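Local coordinates for protein putative non-ribosomal peptide synthetase (Actinomadura parvosata subsp. kistnae, PDB 6M7L) that belongs to a putative non-ribosomal peptide synthetase, as a condensation-family domain that probably takes part in assembling a peptide natural product, at residues Leu299-Glu304 against Gly313-Trp318; Ile295-Pro300 against Ala375-Glu380; Val24-Arg29 against Asp350-Arg355. All blocks are in the same frame, centred on the assembly; numbering follows the deposited sequence.

Interactions 1 and 2 share L299 and P300 and both hold strand 292-299: the first joins it to strand 317-324, the second to strand 374-380 of another sheet. Their centres lie about 12 Å apart. Interaction 2 is buried and rests mainly on neutral hydrogen bonds, several of them made by side chains. Interaction 1 is only partly buried and uses two arginines beside its backbone pairing. Interaction 3, a surface contact between two helix starts, combines one salt bridge with a small apolar patch. It touches interaction 1, where R27 packs against P314, S316 and W318, but stays about 6 Å, between nearest atoms, from interaction 2.

Interaction 1. Residues Leu299-Glu304 against Gly313-Trp318; sequences LPRDEE and GPFSRW
L299 and R317 face each other as an antiparallel hydrogen-bonded pair, and both of its backbone bonds are made. L299 N donates to R317 O at 2.5 Å, nearly along the C=O axis, and R317 N returns a bond to L299 O at 2.9 Å. The side chain of R317 then reaches past the bridge to the next carbonyl. Its NE (3.1 Å) and NH2 (2.9 Å) grip P300 O together, side-on, with the oxygen in the guanidinium plane. A bend at chi3 (-60°) turns NE toward P300 O. D302 CA lies over one face of the same guanidinium. D302 OD2 is 4.5 Å from R317 NH1 and well out of the guanidinium plane, so at most their charges are likely to attract. D302 OD1 instead accepts from E304 N at 2.9 Å, forming an Asx turn. The two segments are the ends of a long loop linking strands 292-299 and 317-324, probably the counterpart of the floor loop that passes between the two lobes of condensation domains. R301 lies at its base against F315. The ring's CD2 sits above the centre of the guanidinium, 3.4 Å from R301 CZ, while R301 NH2 lies at the ring edge and in its plane; the two planes are 69° apart. The N-H groups of R301 look outside the pair: NH1 donates to the carbonyls of L308 and M311, and NH2 forms a salt bridge with D154, probably the aspartate of the family's HHxxxD motif, here altered to HRxxxD. S316 OG is bonded to R298 NH1, and G313 N to S157 OG. Between G313 and F315, P314 is the centre of an inverse gamma turn, across which F315 N makes a weak bond to G313 O.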
loop_
_atom_site.group_PDB
_atom_site.type_symbol
_atom_site.label_atom_id
_atom_site.label_comp_id
_atom_site.label_asym_id
_atom_site.label_seq_id
_atom_site.Cartn_x
_atom_site.Cartn_y
_atom_site.Cartn_z
ATOM N N LEU A 299 -5.542 -1.657 19.079
ATOM C CA LEU A 299 -5.228 -2.628 18.046
ATOM C C LEU A 299 -6.151 -2.429 16.853
ATOM O O LEU A 299 -7.321 -2.069 17.028
ATOM C CB LEU A 299 -5.378 -4.053 18.578
ATOM C CG LEU A 299 -4.508 -4.409 19.785
ATOM C CD1 LEU A 299 -4.901 -5.764 20.350
ATOM C CD2 LEU A 299 -3.035 -4.394 19.409
ATOM N N PRO A 300 -5.671 -2.632 15.632
ATOM C CA PRO A 300 -6.555 -2.486 14.468
ATOM C C PRO A 300 -7.520 -3.652 14.346
ATOM O O PRO A 300 -7.659 -4.451 15.279
ATOM C CB PRO A 300 -5.575 -2.432 13.290
ATOM C CG PRO A 300 -4.400 -3.222 13.762
ATOM C CD PRO A 300 -4.291 -2.970 15.243
ATOM N N ARG A 301 -8.198 -3.758 13.205
ATOM C CA ARG A 301 -9.103 -4.876 12.980
ATOM C C ARG A 301 -8.346 -6.196 13.057
ATOM O O ARG A 301 -7.136 -6.258 12.823
ATOM C CB ARG A 301 -9.787 -4.746 11.621
ATOM C CG ARG A 301 -8.840 -4.768 10.438
ATOM C CD ARG A 301 -9.544 -4.267 9.192
ATOM N NE ARG A 301 -9.998 -2.889 9.359
ATOM C CZ ARG A 301 -10.793 -2.253 8.504
ATOM N NH1 ARG A 301 -11.235 -2.871 7.416
ATOM N NH2 ARG A 301 -11.150 -0.997 8.741
ATOM N N ASP A 302 -9.072 -7.256 13.407
ATOM C CA ASP A 302 -8.483 -8.587 13.457
ATOM C C ASP A 302 -7.900 -8.934 12.095
ATOM O O ASP A 302 -8.641 -9.119 11.125
ATOM C CB ASP A 302 -9.523 -9.627 13.882
ATOM C CG ASP A 302 -8.896 -10.946 14.306
ATOM O OD1 ASP A 302 -7.775 -11.258 13.851
ATOM O OD2 ASP A 302 -9.529 -11.675 15.101
ATOM N N GLU A 303 -6.570 -9.003 12.010
ATOM C CA GLU A 303 -5.928 -9.310 10.739
ATOM C C GLU A 303 -6.158 -10.753 10.309
ATOM O O GLU A 303 -5.997 -11.064 9.124
ATOM C CB GLU A 303 -4.429 -9.015 10.816
ATOM C CG GLU A 303 -3.692 -9.796 11.891
ATOM C CD GLU A 303 -2.185 -9.634 11.799
ATOM O OE1 GLU A 303 -1.726 -8.550 11.381
ATOM O OE2 GLU A 303 -1.461 -10.596 12.136
ATOM N N GLU A 304 -6.530 -11.640 11.237
ATOM C CA GLU A 304 -6.867 -13.009 10.856
ATOM C C GLU A 304 -8.151 -13.048 10.035
ATOM O O GLU A 304 -8.182 -13.625 8.942
ATOM C CB GLU A 304 -6.997 -13.892 12.099
ATOM C CG GLU A 304 -5.678 -14.429 12.632
ATOM C CD GLU A 304 -5.872 -15.554 13.634
ATOM O OE1 GLU A 304 -7.024 -16.011 13.798
ATOM O OE2 GLU A 304 -4.877 -15.981 14.257
ATOM N N GLY A 313 -15.549 0.133 8.816
ATOM C CA GLY A 313 -16.211 -0.208 10.052
ATOM C C GLY A 313 -15.446 0.244 11.280
ATOM O O GLY A 313 -14.240 0.500 11.231
ATOM N N PRO A 314 -16.144 0.367 12.410
ATOM C CA PRO A 314 -15.465 0.660 13.687
ATOM C C PRO A 314 -14.838 -0.594 14.281
ATOM O O PRO A 314 -15.288 -1.152 15.287
ATOM C CB PRO A 314 -16.605 1.220 14.542
ATOM C CG PRO A 314 -17.809 0.503 14.043
ATOM C CD PRO A 314 -17.611 0.351 12.560
ATOM N N PHE A 315 -13.771 -1.066 13.640
ATOM C CA PHE A 315 -13.103 -2.291 14.055
ATOM C C PHE A 315 -11.989 -2.053 15.064
ATOM O O PHE A 315 -11.325 -3.015 15.464
ATOM C CB PHE A 315 -12.530 -3.024 12.840
ATOM C CG PHE A 315 -13.548 -3.368 11.791
ATOM C CD1 PHE A 315 -14.574 -4.260 12.063
ATOM C CD2 PHE A 315 -13.463 -2.818 10.523
ATOM C CE1 PHE A 315 -15.506 -4.580 11.093
ATOM C CE2 PHE A 315 -14.389 -3.137 9.547
ATOM C CZ PHE A 315 -15.413 -4.019 9.834
ATOM N N SER A 316 -11.759 -0.806 15.469
ATOM C CA SER A 316 -10.752 -0.519 16.482
ATOM C C SER A 316 -11.024 -1.323 17.744
ATOM O O SER A 316 -12.131 -1.293 18.289
ATOM C CB SER A 316 -10.736 0.977 16.811
ATOM O OG SER A 316 -10.258 1.746 15.721
ATOM N N ARG A 317 -10.014 -2.056 18.193
ATOM C CA ARG A 317 -10.050 -2.752 19.469
ATOM C C ARG A 317 -9.044 -2.101 20.404
ATOM O O ARG A 317 -7.904 -1.835 20.009
ATOM C CB ARG A 317 -9.734 -4.239 19.303
ATOM C CG ARG A 317 -10.801 -5.033 18.567
ATOM C CD ARG A 317 -10.273 -6.409 18.210
ATOM N NE ARG A 317 -9.094 -6.312 17.355
ATOM C CZ ARG A 317 -8.177 -7.266 17.232
ATOM N NH1 ARG A 317 -8.292 -8.394 17.919
ATOM N NH2 ARG A 317 -7.137 -7.086 16.429
ATOM N N TRP A 318 -9.469 -1.831 21.632
ATOM C CA TRP A 318 -8.609 -1.245 22.645
ATOM C C TRP A 318 -8.299 -2.283 23.713
ATOM O O TRP A 318 -9.153 -3.102 24.063
ATOM C CB TRP A 318 -9.258 -0.007 23.267
ATOM C CG TRP A 318 -9.190 1.190 22.369
ATOM C CD1 TRP A 318 -10.111 1.571 21.437
ATOM C CD2 TRP A 318 -8.132 2.154 22.305
ATOM N NE1 TRP A 318 -9.695 2.717 20.802
ATOM C CE2 TRP A 318 -8.483 3.096 21.318
ATOM C CE3 TRP A 318 -6.924 2.315 22.990
ATOM C CZ2 TRP A 318 -7.671 4.182 21.000
ATOM C CZ3 TRP A 318 -6.117 3.395 22.673
ATOM C CH2 TRP A 318 -6.495 4.313 21.686
#

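Interaction 2. Residues Ile295-Pro300 against Ala375-Glu380; sequences IGTRLP and ALQLDE
Q377 and R298 are joined by a nearly straight bond: R298 N donates to Q377 OE1 at 2.9 Å with an N-H...O angle of 178°, in the amide plane and on a lone pair. The other end of the same amide, NE2, makes a weak bond to R298 O at 3.1 Å, so one side chain takes up both backbone polar groups of a single residue. Q377 manages this by folding at chi2 (-53°), which turns CD back toward strand 295-299. T297 OG1 donates to L376 O at 2.8 Å, and L376 N to G296 O at 2.9 Å. The backbones are bridged once, G296 with A375, between strands whose directions differ by 48°; the bridge ties the pair 292-299/317-324 to strand 374-380, an outermost strand of the four-stranded sheet in the same lobe of the condensation fold. Beyond the bridge the strands diverge, and the Q377 amide spans the widening gap. W411 NE1 also bonds to Q377 OE1. An alanine in place of Q377 would probably leave R298 N and the W411 indole N-H without their acceptor and R298 O without its weak donor. Around the bridge, A375 CA makes a CH...O contact of 3.1 Å with G296 O. On the apolar side, I295 CD1 packs against L376 CB at 3.7 Å, next to F273 and H277 of helix 272-288.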
loop_
_atom_site.group_PDB
_atom_site.type_symbol
_atom_site.label_atom_id
_atom_site.label_comp_id
_atom_site.label_asym_id
_atom_site.label_seq_id
_atom_site.Cartn_x
_atom_site.Cartn_y
_atom_site.Cartn_z
ATOM N N ILE A 295 -1.796 1.571 31.246
ATOM C CA ILE A 295 -1.847 2.178 29.932
ATOM C C ILE A 295 -2.656 1.271 29.013
ATOM O O ILE A 295 -2.970 0.128 29.343
ATOM C CB ILE A 295 -0.440 2.441 29.348
ATOM C CG1 ILE A 295 0.208 1.123 28.923
ATOM C CG2 ILE A 295 0.430 3.191 30.348
ATOM C CD1 ILE A 295 0.850 1.173 27.556
ATOM N N GLY A 296 -3.004 1.790 27.833
ATOM C CA GLY A 296 -3.728 1.023 26.849
ATOM C C GLY A 296 -3.025 1.086 25.506
ATOM O O GLY A 296 -2.026 1.789 25.334
ATOM N N THR A 297 -3.557 0.325 24.557
ATOM C CA THR A 297 -3.056 0.365 23.192
ATOM C C THR A 297 -4.214 0.061 22.258
ATOM O O THR A 297 -5.081 -0.757 22.581
ATOM C CB THR A 297 -1.898 -0.621 22.976
ATOM O OG1 THR A 297 -1.346 -0.434 21.665
ATOM C CG2 THR A 297 -2.362 -2.066 23.126
ATOM N N ARG A 298 -4.242 0.745 21.118
ATOM C CA ARG A 298 -5.268 0.511 20.114
ATOM C C ARG A 298 -4.790 -0.571 19.158
ATOM O O ARG A 298 -3.743 -0.424 18.517
ATOM C CB ARG A 298 -5.603 1.786 19.343
ATOM C CG ARG A 298 -6.861 1.656 18.493
ATOM C CD ARG A 298 -6.996 2.791 17.497
ATOM N NE ARG A 298 -6.023 2.682 16.414
ATOM C CZ ARG A 298 -6.247 2.045 15.269
ATOM N NH1 ARG A 298 -7.416 1.456 15.054
ATOM N NH2 ARG A 298 -5.304 1.997 14.339
ATOM N N LEU A 299 -5.542 -1.657 19.079
ATOM C CA LEU A 299 -5.228 -2.628 18.046
ATOM C C LEU A 299 -6.151 -2.429 16.853
ATOM O O LEU A 299 -7.321 -2.069 17.028
ATOM C CB LEU A 299 -5.378 -4.053 18.578
ATOM C CG LEU A 299 -4.508 -4.409 19.785
ATOM C CD1 LEU A 299 -4.901 -5.764 20.350
ATOM C CD2 LEU A 299 -3.035 -4.394 19.409
ATOM N N PRO A 300 -5.671 -2.632 15.632
ATOM C CA PRO A 300 -6.555 -2.486 14.468
ATOM C C PRO A 300 -7.520 -3.652 14.346
ATOM O O PRO A 300 -7.659 -4.451 15.279
ATOM C CB PRO A 300 -5.575 -2.432 13.290
ATOM C CG PRO A 300 -4.400 -3.222 13.762
ATOM C CD PRO A 300 -4.291 -2.970 15.243
ATOM N N ALA A 375 -2.185 5.970 26.274
ATOM C CA ALA A 375 -2.102 4.867 25.333
ATOM C C ALA A 375 -0.769 4.922 24.602
ATOM O O ALA A 375 -0.166 5.988 24.447
ATOM C CB ALA A 375 -3.261 4.887 24.328
ATOM N N LEU A 376 -0.311 3.755 24.155
ATOM C CA LEU A 376 0.992 3.618 23.520
ATOM C C LEU A 376 0.852 2.839 22.223
ATOM O O LEU A 376 0.259 1.754 22.206
ATOM C CB LEU A 376 1.983 2.917 24.454
ATOM C CG LEU A 376 3.299 2.437 23.839
ATOM C CD1 LEU A 376 4.090 3.600 23.255
ATOM C CD2 LEU A 376 4.125 1.684 24.872
ATOM N N GLN A 377 1.396 3.393 21.143
ATOM C CA GLN A 377 1.522 2.695 19.871
ATOM C C GLN A 377 2.995 2.624 19.501
ATOM O O GLN A 377 3.681 3.651 19.464
ATOM C CB GLN A 377 0.738 3.391 18.753
ATOM C CG GLN A 377 -0.685 3.775 19.107
ATOM C CD GLN A 377 -1.508 2.619 19.648
ATOM O OE1 GLN A 377 -2.266 2.782 20.605
ATOM N NE2 GLN A 377 -1.374 1.450 19.030
ATOM N N LEU A 378 3.480 1.414 19.239
ATOM C CA LEU A 378 4.845 1.194 18.774
ATOM C C LEU A 378 4.761 0.420 17.467
ATOM O O LEU A 378 4.393 -0.760 17.459
ATOM C CB LEU A 378 5.673 0.446 19.819
ATOM C CG LEU A 378 7.178 0.367 19.556
ATOM C CD1 LEU A 378 7.955 0.573 20.844
ATOM C CD2 LEU A 378 7.549 -0.961 18.916
ATOM N N ASP A 379 5.097 1.083 16.366
ATOM C CA ASP A 379 4.948 0.520 15.034
ATOM C C ASP A 379 6.308 0.307 14.386
ATOM O O ASP A 379 7.215 1.134 14.530
ATOM C CB ASP A 379 4.100 1.435 14.150
ATOM C CG ASP A 379 2.731 1.704 14.736
ATOM O OD1 ASP A 379 2.147 0.773 15.329
ATOM O OD2 ASP A 379 2.244 2.847 14.607
ATOM N N GLU A 380 6.444 -0.808 13.679
ATOM C CA GLU A 380 7.571 -0.989 12.782
ATOM C C GLU A 380 7.348 -0.152 11.529
ATOM O O GLU A 380 6.211 0.108 11.129
ATOM C CB GLU A 380 7.737 -2.464 12.407
ATOM C CG GLU A 380 7.272 -3.457 13.471
ATOM C CD GLU A 380 8.201 -3.531 14.670
ATOM O OE1 GLU A 380 7.821 -3.038 15.755
ATOM O OE2 GLU A 380 9.313 -4.086 14.526
#

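Interaction 3. Residues Val24-Arg29 against Asp350-Arg355; sequences VTARQR and DLPFER
Two helix N-termini meet here, probably where the lobes of the condensation fold join: helix 26-34, leading into the N-terminal lobe, touches through A26 and R27, and helix 353-360, of the C-terminal lobe, through P352, E354 and R355. The methyl of A26 points into the start of the second helix, with its CB 3.8 Å from P352 CB and 4.0 Å from R355 CB. E354 lies against the first turn of helix 26-34, its CB 3.3 Å from A26 O. A bend at chi2 (77°) swings its carboxylate carbon over R27, within 3.6 Å of R27 CA. R27, extended from CG to NE, crosses the E354 side chain obliquely, and its NH2 forms a salt bridge with E354 OE2, which lies at the guanidinium edge and near its plane. The modelled separation is very short, so its exact length is doubtful; the two charged planes stand 73° apart. A26 N is taken up by E194 of helix 187-196. P352 occupies the N-cap position of helix 353-360. At the first helix Q28 N bonds to T25 OG1 at 3.1 Å and T25 N to Q28 OE1 at 3.0 Å, the reciprocal pair of bonds that defines a capping box at a helix N-terminus.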
loop_
_atom_site.group_PDB
_atom_site.type_symbol
_atom_site.label_atom_id
_atom_site.label_comp_id
_atom_site.label_asym_id
_atom_site.label_seq_id
_atom_site.Cartn_x
_atom_site.Cartn_y
_atom_site.Cartn_z
ATOM N N VAL A 24 -26.511 -2.835 17.206
ATOM C CA VAL A 24 -25.244 -2.150 17.072
ATOM C C VAL A 24 -24.205 -2.906 17.891
ATOM O O VAL A 24 -24.513 -3.870 18.586
ATOM C CB VAL A 24 -25.336 -0.666 17.504
ATOM C CG1 VAL A 24 -26.493 0.020 16.799
ATOM C CG2 VAL A 24 -25.469 -0.552 19.019
ATOM N N THR A 25 -22.952 -2.473 17.801
ATOM C CA THR A 25 -21.866 -3.095 18.540
ATOM C C THR A 25 -21.575 -2.312 19.814
ATOM O O THR A 25 -22.073 -1.204 20.028
ATOM C CB THR A 25 -20.610 -3.188 17.672
ATOM O OG1 THR A 25 -20.123 -1.873 17.380
ATOM C CG2 THR A 25 -20.917 -3.911 16.370
ATOM N N ALA A 26 -20.754 -2.918 20.675
ATOM C CA ALA A 26 -20.357 -2.254 21.912
ATOM C C ALA A 26 -19.650 -0.936 21.624
ATOM O O ALA A 26 -19.919 0.080 22.280
ATOM C CB ALA A 26 -19.460 -3.176 22.739
ATOM N N ARG A 27 -18.749 -0.929 20.640
ATOM C CA ARG A 27 -18.082 0.312 20.264
ATOM C C ARG A 27 -19.070 1.314 19.684
ATOM O O ARG A 27 -19.031 2.500 20.029
ATOM C CB ARG A 27 -16.958 0.032 19.269
ATOM C CG ARG A 27 -16.392 1.293 18.652
ATOM C CD ARG A 27 -14.984 1.098 18.139
ATOM N NE ARG A 27 -14.300 2.380 18.038
ATOM C CZ ARG A 27 -13.644 2.951 19.043
ATOM N NH1 ARG A 27 -13.053 4.126 18.873
ATOM N NH2 ARG A 27 -13.581 2.342 20.219
ATOM N N GLN A 28 -19.962 0.857 18.801
ATOM C CA GLN A 28 -20.990 1.745 18.268
ATOM C C GLN A 28 -21.869 2.299 19.380
ATOM O O GLN A 28 -22.253 3.476 19.352
ATOM C CB GLN A 28 -21.844 1.004 17.243
ATOM C CG GLN A 28 -21.155 0.742 15.929
ATOM C CD GLN A 28 -22.070 0.061 14.939
ATOM O OE1 GLN A 28 -22.731 -0.925 15.268
ATOM N NE2 GLN A 28 -22.122 0.589 13.721
ATOM N N ARG A 29 -22.205 1.459 20.361
ATOM C CA ARG A 29 -23.002 1.911 21.496
ATOM C C ARG A 29 -22.323 3.073 22.210
ATOM O O ARG A 29 -22.951 4.101 22.490
ATOM C CB ARG A 29 -23.242 0.743 22.454
ATOM C CG ARG A 29 -23.873 1.121 23.781
ATOM C CD ARG A 29 -25.283 1.651 23.611
ATOM N NE ARG A 29 -25.853 2.039 24.898
ATOM C CZ ARG A 29 -27.032 2.631 25.053
ATOM N NH1 ARG A 29 -27.785 2.914 23.998
ATOM N NH2 ARG A 29 -27.456 2.942 26.269
ATOM N N ASP A 350 -11.462 -10.852 23.141
ATOM C CA ASP A 350 -12.740 -11.024 22.461
ATOM C C ASP A 350 -13.851 -10.214 23.111
ATOM O O ASP A 350 -14.801 -9.816 22.427
ATOM C CB ASP A 350 -13.123 -12.506 22.419
ATOM C CG ASP A 350 -12.003 -13.377 21.890
ATOM O OD1 ASP A 350 -11.239 -13.930 22.710
ATOM O OD2 ASP A 350 -11.876 -13.496 20.653
ATOM N N LEU A 351 -13.752 -9.963 24.407
ATOM C CA LEU A 351 -14.645 -9.018 25.066
ATOM C C LEU A 351 -14.303 -7.607 24.610
ATOM O O LEU A 351 -13.158 -7.170 24.792
ATOM C CB LEU A 351 -14.514 -9.138 26.581
ATOM C CG LEU A 351 -15.265 -8.104 27.423
ATOM C CD1 LEU A 351 -16.766 -8.244 27.232
ATOM C CD2 LEU A 351 -14.888 -8.233 28.890
ATOM N N PRO A 352 -15.234 -6.868 24.009
ATOM C CA PRO A 352 -14.906 -5.525 23.525
ATOM C C PRO A 352 -14.611 -4.579 24.677
ATOM O O PRO A 352 -15.195 -4.677 25.759
ATOM C CB PRO A 352 -16.169 -5.097 22.765
ATOM C CG PRO A 352 -16.938 -6.362 22.531
ATOM C CD PRO A 352 -16.624 -7.237 23.701
ATOM N N PHE A 353 -13.682 -3.653 24.425
ATOM C CA PHE A 353 -13.278 -2.709 25.463
ATOM C C PHE A 353 -14.461 -1.889 25.960
ATOM O O PHE A 353 -14.585 -1.633 27.163
ATOM C CB PHE A 353 -12.179 -1.787 24.939
ATOM C CG PHE A 353 -11.811 -0.691 25.894
ATOM C CD1 PHE A 353 -11.030 -0.961 27.005
ATOM C CD2 PHE A 353 -12.249 0.607 25.685
ATOM C CE1 PHE A 353 -10.694 0.043 27.890
ATOM C CE2 PHE A 353 -11.915 1.615 26.567
ATOM C CZ PHE A 353 -11.132 1.332 27.669
ATOM N N GLU A 354 -15.341 -1.469 25.049
ATOM C CA GLU A 354 -16.485 -0.659 25.448
ATOM C C GLU A 354 -17.458 -1.445 26.319
ATOM O O GLU A 354 -18.085 -0.870 27.215
ATOM C CB GLU A 354 -17.198 -0.107 24.213
ATOM C CG GLU A 354 -16.379 0.898 23.412
ATOM C CD GLU A 354 -15.312 0.249 22.546
ATOM O OE1 GLU A 354 -15.178 -0.993 22.585
ATOM O OE2 GLU A 354 -14.607 0.982 21.822
ATOM N N ARG A 355 -17.600 -2.751 26.078
ATOM C CA ARG A 355 -18.440 -3.560 26.954
ATOM C C ARG A 355 -17.777 -3.763 28.310
ATOM O O ARG A 355 -18.439 -3.672 29.350
ATOM C CB ARG A 355 -18.752 -4.905 26.298
ATOM C CG ARG A 355 -19.665 -5.791 27.137
ATOM C CD ARG A 355 -20.975 -5.083 27.464
ATOM N NE ARG A 355 -21.664 -5.700 28.595
ATOM C CZ ARG A 355 -22.852 -5.316 29.051
ATOM N NH1 ARG A 355 -23.399 -5.936 30.088
ATOM N NH2 ARG A 355 -23.498 -4.313 28.469
#